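Long-range contacts in racemase (PDB 3MKC), which is probably an enzyme of the enolase superfamily, a racemase by name, in which an N-terminal capping domain packs against a TIM-barrel-like domain: residues A[322-326]-A[338-342]; A[139-145]-A[173-179]; A[326-330]-A[366-370]; A[45-49]-A[317-321]; A[132-138]-A[329-333]. All blocks are in the same frame, centred on the assembly; numbering follows the deposited sequence.

How the contacts relate
Helix 319-331 is the common element of four contacts: from its N-terminal end onward it takes part in contact 4, contact 1, contact 3 and contact 5. Contact 2 instead pairs strands 137-143 and 175-179 of the barrel sheet, which contacts 1, 3 and 5 also reach. Contacts 3 and 5 are close neighbours, with centres about 6 Å apart, whereas the centres of contacts 2 and 4 are about 20 Å apart. Along the chain, contact 2 is nested inside the loops closed by contacts 4 and 5, and contact 4 closes before contacts 1 and 3 open. One helix thus joins the N-terminal domain to the barrel strands and their flanking loops.

Contact 1: A[322-326]-A[338-342]; sequences SAAAI and FEYVH
Phe338 turns the CD1-CE1 side of its ring to helix 319-331, where CE1 lies 3.7 Å from Ala325 O and CB of the same alanine is 3.9 Å from that CE1. Its CG sits between the backbone N and the carbonyl carbon (chi1 67°), which lifts the ring toward the helix and lets CZ come within 4.2 Å of Ile326 CG1. Glu339 contributes only its carbonyl O, near Ala325 CB; its side chain runs elsewhere, its carboxylate bonding Thr143 OG1 and Asn315 N. Tyr340 then extends to the helix, its CG anti to the backbone N (chi1 -164°). Its CE1 approaches Ser322 CB at 3.5 Å, while Ser322 OG stands over one ring face, displaced toward the rim. Ile326 comes at a slant to the same ring, with CD1 4.0 Å from Tyr340 CE1. Val341 closes the row, its CG1 3.9 Å from Ser322 OG. The helix leads into strand 339-340, so this is a barrel helix packed on the strand that follows it. The junction rests mainly on van der Waals packing, with two oxygens, Ala325 O and Ser322 OG, set against the rings; the phenol hydroxyl of Tyr340 finds its partner in Glu358 OE2.

Contact 2: A[139-145]-A[173-179]; sequences HPYLTLY and IRAVKVC
Lys177 and Tyr141 meet at their ends, NZ donating to Tyr141 OH at 3.1 Å. The lysine chain turns at its third torsion (chi3 73°), and its CB lies 3.7 Å from CE1 of the tyrosine ring. Thr143 runs alongside on the same face of the sheet, OG1 3.5 Å from Lys177 CE. Parallel pairing of the strands carries these groups: Leu142 N bonds Ala175 O, Lys177 N bonds Leu142 O, and Leu144 N reaches Lys177 O at 2.9 Å, with an N-H...O angle of 171°. The other face is apolar, Leu142 CD1 meeting Ile173 CD1 at 3.5 Å and Leu144 CD1 touching Val176 CB. At the N-terminal end Arg174 NH1 lies over a face of the His139 ring, 3.1 Å above its plane, and a water links Pro140 O to Arg174 N. Further out, Glu238 forms a salt bridge with Lys177 NZ, and Glu339 OE2 bonds Thr143 OG1. The two strands and helix 154-170 between them make a beta-alpha-beta crossover; that helix packs on Leu144 and Val176, strand 207-211 adjoins 175-179, and strand 339-340 flanks 137-143.

Contact 3: A[326-330]-A[366-370]; sequences IHYQF and FAKPT
Pro369 and His327 form one of two tight CH-pi contacts here: the proline CG stands over a face of the imidazole, 3.8 Å from the ring centroid and 21° off its normal. CB of the same proline is 3.4 Å from His327 CE1. The histidine CG lies beside the backbone N (chi1 -76°), and ND1 bonds Tyr127 N of helix 126-129, which helps fix the ring's rotation. In the second such contact Ile326 presses its CD1 onto a face of the Phe366 ring, 3.8 Å from the centroid and displaced toward the rim; the two side chains cross at about a right angle. Its other branch, CG2, leans on Pro369 CG and also meets the edge of the Phe330 ring. The loop passes over one face of the Phe330 ring and round its edge: Pro369 CD lies 3.7 Å from its CD2, and Phe366 O approaches its CZ at 3.4 Å, near the ring plane.

The solvent side differs in how little of each residue takes part, not in distance. Ala367 is exposed and contributes mainly its carbonyl oxygen, 3.4 Å from Phe330 CE2. Lys368, also exposed, lays its first carbons over one face of the ring, CG 3.4 Å from Phe330 CE1, while the remainder of its chain leads away from the helix. Helix 319-331 is thus joined to the segment around strand 366-367 without any hydrogen bond between the two segments. Aliphatic carbons over rings supply the grip, and the carbonyl at the phenylalanine edge is consistent with a weak attraction to slightly positive aromatic hydrogens.

Contact 4: A[45-49]-A[317-321]; sequences LGEAD and KTGIT
The carboxylate of Glu47 lies between two aliphatic groups, Lys317 CB on one side of its plane, 3.1 Å from OE2, and Ile320 CB on the opposite side, 3.8 Å from CD. Its two oxygens are held by Thr318, the N-cap of helix 319-331, so a side chain of the N-terminal domain grips the start of a barrel helix. Thr318 OG1 donates to OE1 of Glu47 at 2.8 Å, and Thr318 N to OE2 at 3.2 Å, both on the syn side, the hydroxyl being 34° out of the carboxylate plane. The same OG1 accepts from Ile320 N, the capping bond. Thr321 adds its hydroxyl to OE2 and, weakly, its backbone N; the modelled hydroxyl distance is very short and its value doubtful. Thr31 OG1 gives OE1 a further partner. With CG between the backbone N and the carbonyl carbon (chi1 74°) and the chain extended beyond it, the buried glutamate reaches the helix start. Ile320 CG2 packs at 3.6 Å on Gly46 CA. Asp49 and Lys317 form a weak salt bridge, secondary to Arg290 for the aspartate and Asn30 O for the lysine. A water donates to Ala48 O at 2.8 Å and accepts from Lys317 NZ.

Contact 5: A[132-138]-A[329-333]; sequences GTNKDKV and QFAVG
Lys135 NZ is gripped by two carbonyl oxygens, Gln329 O in the last turn of helix 319-331, at 2.8 Å, and Gly333 O in the loop just after it, at 2.9 Å. The first bond is almost collinear with its carbonyl, the C=O...N angle being 178°, whereas the amine lies above the plane of the Gly333 carbonyl, 44° out of it. An extended chain beyond CG carries the amine across to this end of the helix. Thr133 takes the carbonyl between, its OG1 donating to Phe330 O at 2.7 Å from above the carbonyl plane. The same hydroxyl accepts from Lys135 N, two residues on, which makes an ST turn and ties the threonine to the lysine. Its OG1 is placed anti to the backbone N (chi1 -177°), within reach of both partners. Nearby, Gly132 O approaches Ala331 CA in a CA-H...O contact, and a water donates to Gly132 O and to Ala331 O.

Beside the polar cluster, Val138 CG1 stands over the centre of the Phe330 ring, 3.4 Å from the centroid, on the face turned away from the 366-370 segment. Lys135 O meets the ring edge, 3.6 Å from CE1 of Phe330. Val138 CB also packs on Gln329 CG at 3.7 Å. The segment before strand 137-143 is in this way fastened to the C-terminal end of helix 319-331. The last carbonyls of a helix have no amide of a following turn to bond; here an ammonium serves Gln329 O, a hydroxyl Phe330 O and a water Ala331 O. The positive charge should also suit the negative end of the helix dipole.

Contact 1: A[322-326]-A[338-342]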
# COMPACT_ATOMS: atom_id res chain seq x y z
N SER A 322 -2.51 -6.28 -3.40
CA SER A 322 -1.64 -7.28 -2.78
C SER A 322 -0.68 -7.86 -3.82
O SER A 322 0.47 -8.16 -3.51
CB SER A 322 -2.46 -8.40 -2.14
OG SER A 322 -3.03 -7.99 -0.91
N ALA A 323 -1.16 -8.01 -5.05
CA ALA A 323 -0.33 -8.55 -6.12
C ALA A 323 0.78 -7.55 -6.45
O ALA A 323 1.95 -7.91 -6.60
CB ALA A 323 -1.17 -8.83 -7.36
N ALA A 324 0.40 -6.28 -6.58
CA ALA A 324 1.36 -5.24 -6.90
C ALA A 324 2.42 -5.17 -5.80
O ALA A 324 3.60 -4.97 -6.09
CB ALA A 324 0.67 -3.88 -7.04
N ALA A 325 1.98 -5.36 -4.56
CA ALA A 325 2.87 -5.31 -3.40
C ALA A 325 3.97 -6.37 -3.46
O ALA A 325 5.11 -6.11 -3.09
CB ALA A 325 2.06 -5.47 -2.10
N ILE A 326 3.63 -7.57 -3.92
CA ILE A 326 4.64 -8.61 -4.02
C ILE A 326 5.64 -8.26 -5.11
O ILE A 326 6.85 -8.43 -4.95
CB ILE A 326 4.00 -9.99 -4.33
CG1 ILE A 326 3.19 -10.46 -3.12
CG2 ILE A 326 5.08 -11.01 -4.67
CD1 ILE A 326 2.40 -11.74 -3.36
N PHE A 338 7.18 -5.85 4.07
CA PHE A 338 6.25 -4.96 3.38
C PHE A 338 4.86 -5.34 3.88
O PHE A 338 4.63 -6.50 4.25
CB PHE A 338 6.38 -5.11 1.86
CG PHE A 338 5.93 -6.44 1.33
CD1 PHE A 338 4.76 -6.55 0.58
CD2 PHE A 338 6.69 -7.58 1.56
CE1 PHE A 338 4.35 -7.78 0.07
CE2 PHE A 338 6.28 -8.82 1.05
CZ PHE A 338 5.11 -8.92 0.31
N GLU A 339 3.93 -4.39 3.91
CA GLU A 339 2.60 -4.70 4.42
C GLU A 339 1.78 -5.57 3.49
O GLU A 339 1.70 -5.32 2.29
CB GLU A 339 1.80 -3.43 4.75
CG GLU A 339 0.39 -3.74 5.26
CD GLU A 339 -0.33 -2.53 5.83
OE1 GLU A 339 -0.21 -1.43 5.25
OE2 GLU A 339 -1.03 -2.67 6.85
N TYR A 340 1.16 -6.59 4.08
CA TYR A 340 0.34 -7.51 3.33
C TYR A 340 -0.83 -7.95 4.20
O TYR A 340 -0.68 -8.17 5.40
CB TYR A 340 1.16 -8.73 2.92
CG TYR A 340 0.54 -9.56 1.83
CD1 TYR A 340 0.76 -9.26 0.49
CD2 TYR A 340 -0.26 -10.66 2.14
CE1 TYR A 340 0.20 -10.03 -0.53
CE2 TYR A 340 -0.83 -11.44 1.13
CZ TYR A 340 -0.59 -11.12 -0.19
OH TYR A 340 -1.15 -11.89 -1.18
N VAL A 341 -2.00 -8.06 3.59
CA VAL A 341 -3.18 -8.51 4.31
C VAL A 341 -3.46 -9.89 3.72
O VAL A 341 -3.67 -10.03 2.52
CB VAL A 341 -4.39 -7.56 4.09
CG1 VAL A 341 -4.71 -7.45 2.61
CG2 VAL A 341 -5.60 -8.06 4.87
N HIS A 342 -3.43 -10.90 4.57
CA HIS A 342 -3.65 -12.27 4.13
C HIS A 342 -5.07 -12.72 4.43
O HIS A 342 -5.64 -12.36 5.46
CB HIS A 342 -2.63 -13.19 4.81
CG HIS A 342 -2.58 -14.56 4.23
ND1 HIS A 342 -3.55 -15.52 4.48
CD2 HIS A 342 -1.70 -15.14 3.37
CE1 HIS A 342 -3.27 -16.61 3.81
NE2 HIS A 342 -2.15 -16.41 3.12

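Contact 2: A[139-145]-A[173-179]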
# COMPACT_ATOMS: atom_id res chain seq x y z
N HIS A 139 9.35 -11.52 2.30
CA HIS A 139 8.57 -11.78 3.50
C HIS A 139 7.76 -10.58 3.93
O HIS A 139 8.31 -9.52 4.22
CB HIS A 139 9.49 -12.20 4.65
CG HIS A 139 10.33 -13.39 4.34
ND1 HIS A 139 11.44 -13.33 3.53
CD2 HIS A 139 10.19 -14.69 4.69
CE1 HIS A 139 11.95 -14.54 3.39
NE2 HIS A 139 11.21 -15.39 4.08
N PRO A 140 6.43 -10.72 3.97
CA PRO A 140 5.61 -9.58 4.38
C PRO A 140 5.36 -9.60 5.87
O PRO A 140 5.63 -10.59 6.54
CB PRO A 140 4.32 -9.83 3.63
CG PRO A 140 4.17 -11.33 3.83
CD PRO A 140 5.58 -11.86 3.57
N TYR A 141 4.87 -8.48 6.40
CA TYR A 141 4.49 -8.45 7.79
C TYR A 141 2.98 -8.41 7.62
O TYR A 141 2.47 -7.82 6.66
CB TYR A 141 5.03 -7.22 8.53
CG TYR A 141 4.37 -5.89 8.24
CD1 TYR A 141 3.09 -5.59 8.71
CD2 TYR A 141 5.06 -4.89 7.55
CE1 TYR A 141 2.52 -4.33 8.51
CE2 TYR A 141 4.50 -3.63 7.35
CZ TYR A 141 3.23 -3.36 7.83
OH TYR A 141 2.68 -2.12 7.62
N LEU A 142 2.26 -9.09 8.49
CA LEU A 142 0.81 -9.12 8.37
C LEU A 142 0.16 -8.21 9.40
O LEU A 142 0.50 -8.27 10.58
CB LEU A 142 0.29 -10.55 8.54
CG LEU A 142 0.90 -11.57 7.57
CD1 LEU A 142 0.25 -12.92 7.78
CD2 LEU A 142 0.71 -11.10 6.13
N THR A 143 -0.75 -7.38 8.94
CA THR A 143 -1.45 -6.47 9.84
C THR A 143 -2.65 -7.21 10.42
O THR A 143 -3.50 -7.71 9.68
CB THR A 143 -1.91 -5.22 9.08
OG1 THR A 143 -0.77 -4.59 8.49
CG2 THR A 143 -2.59 -4.25 10.03
N LEU A 144 -2.70 -7.27 11.75
CA LEU A 144 -3.76 -7.98 12.46
C LEU A 144 -4.68 -7.09 13.27
O LEU A 144 -4.26 -6.06 13.81
CB LEU A 144 -3.13 -9.00 13.42
CG LEU A 144 -2.05 -9.91 12.85
CD1 LEU A 144 -1.41 -10.72 13.96
CD2 LEU A 144 -2.67 -10.80 11.79
N TYR A 145 -5.94 -7.49 13.36
CA TYR A 145 -6.94 -6.77 14.14
C TYR A 145 -8.15 -7.66 14.37
O TYR A 145 -8.85 -8.04 13.42
CB TYR A 145 -7.38 -5.49 13.43
CG TYR A 145 -8.07 -4.51 14.36
CD1 TYR A 145 -7.33 -3.72 15.25
CD2 TYR A 145 -9.45 -4.37 14.36
CE1 TYR A 145 -7.96 -2.82 16.10
CE2 TYR A 145 -10.09 -3.48 15.22
CZ TYR A 145 -9.34 -2.70 16.09
OH TYR A 145 -9.97 -1.80 16.92
N ILE A 173 4.97 -16.62 10.53
CA ILE A 173 4.92 -15.28 9.95
C ILE A 173 6.07 -14.52 10.61
O ILE A 173 6.18 -14.50 11.84
CB ILE A 173 3.59 -14.56 10.27
CG1 ILE A 173 2.42 -15.35 9.66
CG2 ILE A 173 3.61 -13.14 9.74
CD1 ILE A 173 2.55 -15.58 8.17
N ARG A 174 6.93 -13.92 9.80
CA ARG A 174 8.10 -13.21 10.32
C ARG A 174 7.83 -11.91 11.07
O ARG A 174 8.66 -11.49 11.88
CB ARG A 174 9.08 -12.93 9.18
CG ARG A 174 9.44 -14.15 8.35
CD ARG A 174 10.15 -15.20 9.18
NE ARG A 174 10.53 -16.37 8.39
CZ ARG A 174 11.49 -16.38 7.47
NH1 ARG A 174 12.20 -15.29 7.22
NH2 ARG A 174 11.75 -17.50 6.80
N ALA A 175 6.68 -11.28 10.83
CA ALA A 175 6.36 -10.03 11.50
C ALA A 175 4.88 -9.70 11.41
O ALA A 175 4.22 -10.02 10.43
CB ALA A 175 7.18 -8.89 10.90
N VAL A 176 4.36 -9.06 12.45
CA VAL A 176 2.96 -8.68 12.50
C VAL A 176 2.80 -7.27 13.05
O VAL A 176 3.65 -6.78 13.80
CB VAL A 176 2.16 -9.65 13.41
CG1 VAL A 176 2.22 -11.07 12.84
CG2 VAL A 176 2.72 -9.62 14.82
N LYS A 177 1.72 -6.61 12.68
CA LYS A 177 1.45 -5.27 13.17
C LYS A 177 0.13 -5.29 13.92
O LYS A 177 -0.85 -5.84 13.44
CB LYS A 177 1.35 -4.28 12.01
CG LYS A 177 1.14 -2.84 12.48
CD LYS A 177 1.33 -1.83 11.35
CE LYS A 177 0.18 -1.85 10.36
NZ LYS A 177 0.38 -0.88 9.25
N VAL A 178 0.14 -4.71 15.11
CA VAL A 178 -1.07 -4.64 15.93
C VAL A 178 -1.46 -3.17 15.98
O VAL A 178 -0.66 -2.31 15.61
CB VAL A 178 -0.80 -5.14 17.36
CG1 VAL A 178 -0.36 -6.59 17.32
CG2 VAL A 178 0.27 -4.27 18.02
N CYS A 179 -2.68 -2.88 16.42
CA CYS A 179 -3.15 -1.51 16.49
C CYS A 179 -3.73 -1.20 17.85
O CYS A 179 -4.14 -2.10 18.58
CB CYS A 179 -4.24 -1.25 15.45
SG CYS A 179 -3.92 -1.88 13.81
O HOH W 1 6.19 -13.29 7.24

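Contact 3: A[326-330]-A[366-370]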
# COMPACT_ATOMS: atom_id res chain seq x y z
N ILE A 326 3.63 -7.57 -3.92
CA ILE A 326 4.64 -8.61 -4.02
C ILE A 326 5.64 -8.26 -5.11
O ILE A 326 6.85 -8.43 -4.95
CB ILE A 326 4.00 -9.99 -4.33
CG1 ILE A 326 3.19 -10.46 -3.12
CG2 ILE A 326 5.08 -11.01 -4.67
CD1 ILE A 326 2.40 -11.74 -3.36
N HIS A 327 5.14 -7.76 -6.24
CA HIS A 327 6.03 -7.39 -7.33
C HIS A 327 6.90 -6.24 -6.89
O HIS A 327 8.08 -6.17 -7.23
CB HIS A 327 5.21 -7.03 -8.57
CG HIS A 327 4.65 -8.22 -9.28
ND1 HIS A 327 5.27 -8.79 -10.38
CD2 HIS A 327 3.55 -8.97 -9.04
CE1 HIS A 327 4.56 -9.83 -10.78
NE2 HIS A 327 3.52 -9.96 -9.99
N TYR A 328 6.31 -5.33 -6.12
CA TYR A 328 7.03 -4.18 -5.58
C TYR A 328 8.19 -4.64 -4.69
O TYR A 328 9.35 -4.25 -4.89
CB TYR A 328 6.09 -3.30 -4.75
CG TYR A 328 6.84 -2.31 -3.88
CD1 TYR A 328 7.27 -1.09 -4.41
CD2 TYR A 328 7.20 -2.63 -2.57
CE1 TYR A 328 8.06 -0.23 -3.65
CE2 TYR A 328 7.99 -1.77 -1.81
CZ TYR A 328 8.42 -0.58 -2.36
OH TYR A 328 9.24 0.26 -1.63
N GLN A 329 7.90 -5.50 -3.72
CA GLN A 329 8.94 -5.96 -2.80
C GLN A 329 10.08 -6.68 -3.50
O GLN A 329 11.23 -6.58 -3.07
CB GLN A 329 8.36 -6.85 -1.70
CG GLN A 329 9.35 -7.14 -0.58
CD GLN A 329 9.64 -5.92 0.29
OE1 GLN A 329 9.29 -4.79 -0.06
NE2 GLN A 329 10.30 -6.15 1.43
N PHE A 330 9.78 -7.41 -4.57
CA PHE A 330 10.84 -8.12 -5.28
C PHE A 330 11.79 -7.21 -6.05
O PHE A 330 13.01 -7.34 -5.95
CB PHE A 330 10.23 -9.13 -6.25
CG PHE A 330 10.05 -10.50 -5.65
CD1 PHE A 330 11.15 -11.31 -5.40
CD2 PHE A 330 8.78 -10.96 -5.31
CE1 PHE A 330 11.00 -12.57 -4.81
CE2 PHE A 330 8.62 -12.22 -4.72
CZ PHE A 330 9.73 -13.02 -4.47
N PHE A 366 6.88 -15.28 0.15
CA PHE A 366 6.38 -15.47 -1.20
C PHE A 366 7.51 -15.73 -2.19
O PHE A 366 8.59 -15.18 -2.08
CB PHE A 366 5.61 -14.23 -1.66
CG PHE A 366 4.34 -14.00 -0.91
CD1 PHE A 366 3.34 -14.97 -0.90
CD2 PHE A 366 4.13 -12.82 -0.21
CE1 PHE A 366 2.15 -14.77 -0.21
CE2 PHE A 366 2.94 -12.60 0.50
CZ PHE A 366 1.95 -13.58 0.50
N ALA A 367 7.23 -16.60 -3.16
CA ALA A 367 8.21 -16.93 -4.19
C ALA A 367 8.03 -15.91 -5.31
O ALA A 367 7.05 -15.18 -5.34
CB ALA A 367 7.96 -18.34 -4.73
N LYS A 368 8.98 -15.88 -6.24
CA LYS A 368 8.90 -14.95 -7.36
C LYS A 368 7.67 -15.20 -8.22
O LYS A 368 7.38 -16.35 -8.56
CB LYS A 368 10.16 -15.05 -8.22
CG LYS A 368 11.43 -14.73 -7.45
CD LYS A 368 12.61 -14.46 -8.38
CE LYS A 368 13.02 -15.68 -9.15
NZ LYS A 368 14.30 -15.43 -9.90
N PRO A 369 6.92 -14.15 -8.57
CA PRO A 369 5.73 -14.34 -9.41
C PRO A 369 6.15 -14.96 -10.74
O PRO A 369 7.22 -14.66 -11.26
CB PRO A 369 5.19 -12.93 -9.56
CG PRO A 369 5.53 -12.31 -8.24
CD PRO A 369 6.96 -12.77 -8.03
N THR A 370 5.31 -15.83 -11.29
CA THR A 370 5.63 -16.49 -12.55
C THR A 370 4.68 -16.14 -13.69
O THR A 370 4.88 -16.59 -14.82
CB THR A 370 5.62 -18.02 -12.38
OG1 THR A 370 4.36 -18.42 -11.82
CG2 THR A 370 6.75 -18.47 -11.46

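Contact 4: A[45-49]-A[317-321]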
# COMPACT_ATOMS: atom_id res chain seq x y z
N LEU A 45 -5.22 -4.69 -14.89
CA LEU A 45 -6.04 -4.33 -13.75
C LEU A 45 -5.25 -3.61 -12.66
O LEU A 45 -4.14 -4.00 -12.31
CB LEU A 45 -6.66 -5.59 -13.14
CG LEU A 45 -7.58 -6.38 -14.08
CD1 LEU A 45 -7.87 -7.75 -13.48
CD2 LEU A 45 -8.86 -5.60 -14.30
N GLY A 46 -5.86 -2.55 -12.13
CA GLY A 46 -5.25 -1.78 -11.06
C GLY A 46 -6.40 -1.33 -10.20
O GLY A 46 -7.55 -1.69 -10.47
N GLU A 47 -6.14 -0.59 -9.13
CA GLU A 47 -7.23 -0.11 -8.32
C GLU A 47 -6.84 1.19 -7.64
O GLU A 47 -5.66 1.42 -7.35
CB GLU A 47 -7.69 -1.17 -7.30
CG GLU A 47 -6.79 -1.39 -6.12
CD GLU A 47 -7.29 -2.51 -5.22
OE1 GLU A 47 -8.51 -2.78 -5.22
OE2 GLU A 47 -6.47 -3.11 -4.50
N ALA A 48 -7.83 2.05 -7.42
CA ALA A 48 -7.63 3.35 -6.81
C ALA A 48 -8.35 3.48 -5.47
O ALA A 48 -9.43 2.92 -5.28
CB ALA A 48 -8.11 4.44 -7.76
N ASP A 49 -7.74 4.22 -4.55
CA ASP A 49 -8.34 4.44 -3.23
C ASP A 49 -9.35 5.59 -3.35
O ASP A 49 -9.45 6.22 -4.41
CB ASP A 49 -7.25 4.77 -2.22
CG ASP A 49 -7.71 4.62 -0.78
OD1 ASP A 49 -8.69 3.89 -0.54
OD2 ASP A 49 -7.07 5.21 0.10
N LYS A 317 -6.30 -2.99 0.65
CA LYS A 317 -7.35 -2.91 -0.36
C LYS A 317 -7.75 -4.33 -0.74
O LYS A 317 -8.08 -5.13 0.14
CB LYS A 317 -6.87 -2.17 -1.61
CG LYS A 317 -7.27 -0.70 -1.70
CD LYS A 317 -8.76 -0.47 -1.48
CE LYS A 317 -9.13 0.93 -1.93
NZ LYS A 317 -10.44 1.41 -1.41
N THR A 318 -7.69 -4.66 -2.03
CA THR A 318 -8.06 -6.00 -2.48
C THR A 318 -6.86 -6.79 -2.98
O THR A 318 -5.71 -6.40 -2.77
CB THR A 318 -9.12 -5.95 -3.59
OG1 THR A 318 -8.51 -5.55 -4.83
CG2 THR A 318 -10.22 -4.97 -3.23
N GLY A 319 -7.15 -7.91 -3.64
CA GLY A 319 -6.08 -8.75 -4.16
C GLY A 319 -5.28 -8.06 -5.26
O GLY A 319 -4.17 -8.48 -5.58
N ILE A 320 -5.85 -7.01 -5.84
CA ILE A 320 -5.16 -6.29 -6.91
C ILE A 320 -3.91 -5.60 -6.36
O ILE A 320 -2.83 -5.68 -6.94
CB ILE A 320 -6.08 -5.25 -7.56
CG1 ILE A 320 -7.30 -5.95 -8.16
CG2 ILE A 320 -5.32 -4.50 -8.64
CD1 ILE A 320 -8.27 -5.01 -8.87
N THR A 321 -4.07 -4.90 -5.24
CA THR A 321 -2.94 -4.21 -4.63
C THR A 321 -1.98 -5.20 -3.97
O THR A 321 -0.76 -5.00 -3.99
CB THR A 321 -3.43 -3.17 -3.60
OG1 THR A 321 -4.19 -2.16 -4.28
CG2 THR A 321 -2.25 -2.51 -2.89
O HOH W 2 -11.58 2.97 -3.46

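Contact 5: A[132-138]-A[329-333]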
# COMPACT_ATOMS: atom_id res chain seq x y z
N GLY A 132 13.66 -6.34 -12.33
CA GLY A 132 14.09 -7.68 -11.96
C GLY A 132 14.43 -7.75 -10.48
O GLY A 132 14.27 -6.77 -9.75
N THR A 133 14.90 -8.90 -10.03
CA THR A 133 15.24 -9.04 -8.62
C THR A 133 16.38 -10.01 -8.41
O THR A 133 16.68 -10.83 -9.28
CB THR A 133 14.02 -9.57 -7.81
OG1 THR A 133 14.36 -9.64 -6.42
CG2 THR A 133 13.63 -10.96 -8.29
N ASN A 134 17.00 -9.91 -7.24
CA ASN A 134 18.08 -10.82 -6.87
C ASN A 134 17.63 -11.59 -5.63
O ASN A 134 18.38 -12.40 -5.09
CB ASN A 134 19.37 -10.07 -6.57
CG ASN A 134 19.97 -9.44 -7.82
OD1 ASN A 134 19.99 -10.05 -8.89
ND2 ASN A 134 20.48 -8.23 -7.68
N LYS A 135 16.41 -11.32 -5.18
CA LYS A 135 15.86 -11.99 -4.00
C LYS A 135 15.17 -13.26 -4.48
O LYS A 135 14.48 -13.25 -5.49
CB LYS A 135 14.84 -11.08 -3.32
CG LYS A 135 15.38 -9.71 -2.96
CD LYS A 135 14.28 -8.72 -2.60
CE LYS A 135 14.86 -7.31 -2.41
NZ LYS A 135 13.84 -6.27 -2.17
N ASP A 136 15.35 -14.37 -3.78
CA ASP A 136 14.67 -15.57 -4.23
C ASP A 136 13.29 -15.62 -3.58
O ASP A 136 12.39 -16.31 -4.08
CB ASP A 136 15.51 -16.82 -3.91
CG ASP A 136 15.44 -17.21 -2.47
OD1 ASP A 136 15.64 -16.34 -1.60
OD2 ASP A 136 15.18 -18.41 -2.20
N LYS A 137 13.11 -14.87 -2.49
CA LYS A 137 11.82 -14.82 -1.79
C LYS A 137 11.65 -13.52 -1.00
O LYS A 137 12.63 -12.88 -0.61
CB LYS A 137 11.69 -15.99 -0.81
CG LYS A 137 11.74 -17.37 -1.46
CD LYS A 137 10.51 -18.20 -1.09
CE LYS A 137 10.30 -18.26 0.42
NZ LYS A 137 9.08 -19.02 0.79
N VAL A 138 10.40 -13.12 -0.76
CA VAL A 138 10.13 -11.92 0.03
C VAL A 138 9.25 -12.29 1.22
O VAL A 138 8.50 -13.27 1.16
CB VAL A 138 9.44 -10.82 -0.81
CG1 VAL A 138 10.31 -10.46 -2.00
CG2 VAL A 138 8.07 -11.30 -1.28
N GLN A 329 7.90 -5.50 -3.72
CA GLN A 329 8.94 -5.96 -2.80
C GLN A 329 10.08 -6.68 -3.50
O GLN A 329 11.23 -6.58 -3.07
CB GLN A 329 8.36 -6.85 -1.70
CG GLN A 329 9.35 -7.14 -0.58
CD GLN A 329 9.64 -5.92 0.29
OE1 GLN A 329 9.29 -4.79 -0.06
NE2 GLN A 329 10.30 -6.15 1.43
N PHE A 330 9.78 -7.41 -4.57
CA PHE A 330 10.84 -8.12 -5.28
C PHE A 330 11.79 -7.21 -6.05
O PHE A 330 13.01 -7.34 -5.95
CB PHE A 330 10.23 -9.13 -6.25
CG PHE A 330 10.05 -10.50 -5.65
CD1 PHE A 330 11.15 -11.31 -5.40
CD2 PHE A 330 8.78 -10.96 -5.31
CE1 PHE A 330 11.00 -12.57 -4.81
CE2 PHE A 330 8.62 -12.22 -4.72
CZ PHE A 330 9.73 -13.02 -4.47
N ALA A 331 11.23 -6.26 -6.80
CA ALA A 331 12.06 -5.40 -7.64
C ALA A 331 12.43 -4.03 -7.07
O ALA A 331 13.47 -3.48 -7.42
CB ALA A 331 11.39 -5.21 -8.98
N VAL A 332 11.57 -3.50 -6.21
CA VAL A 332 11.77 -2.15 -5.66
C VAL A 332 12.06 -2.07 -4.17
O VAL A 332 12.89 -1.27 -3.74
CB VAL A 332 10.52 -1.29 -5.95
CG1 VAL A 332 10.80 0.17 -5.60
CG2 VAL A 332 10.11 -1.44 -7.41
N GLY A 333 11.36 -2.89 -3.38
CA GLY A 333 11.52 -2.89 -1.94
C GLY A 333 12.94 -2.78 -1.41
O GLY A 333 13.85 -3.43 -1.92
O HOH W 3 15.54 -4.47 -8.99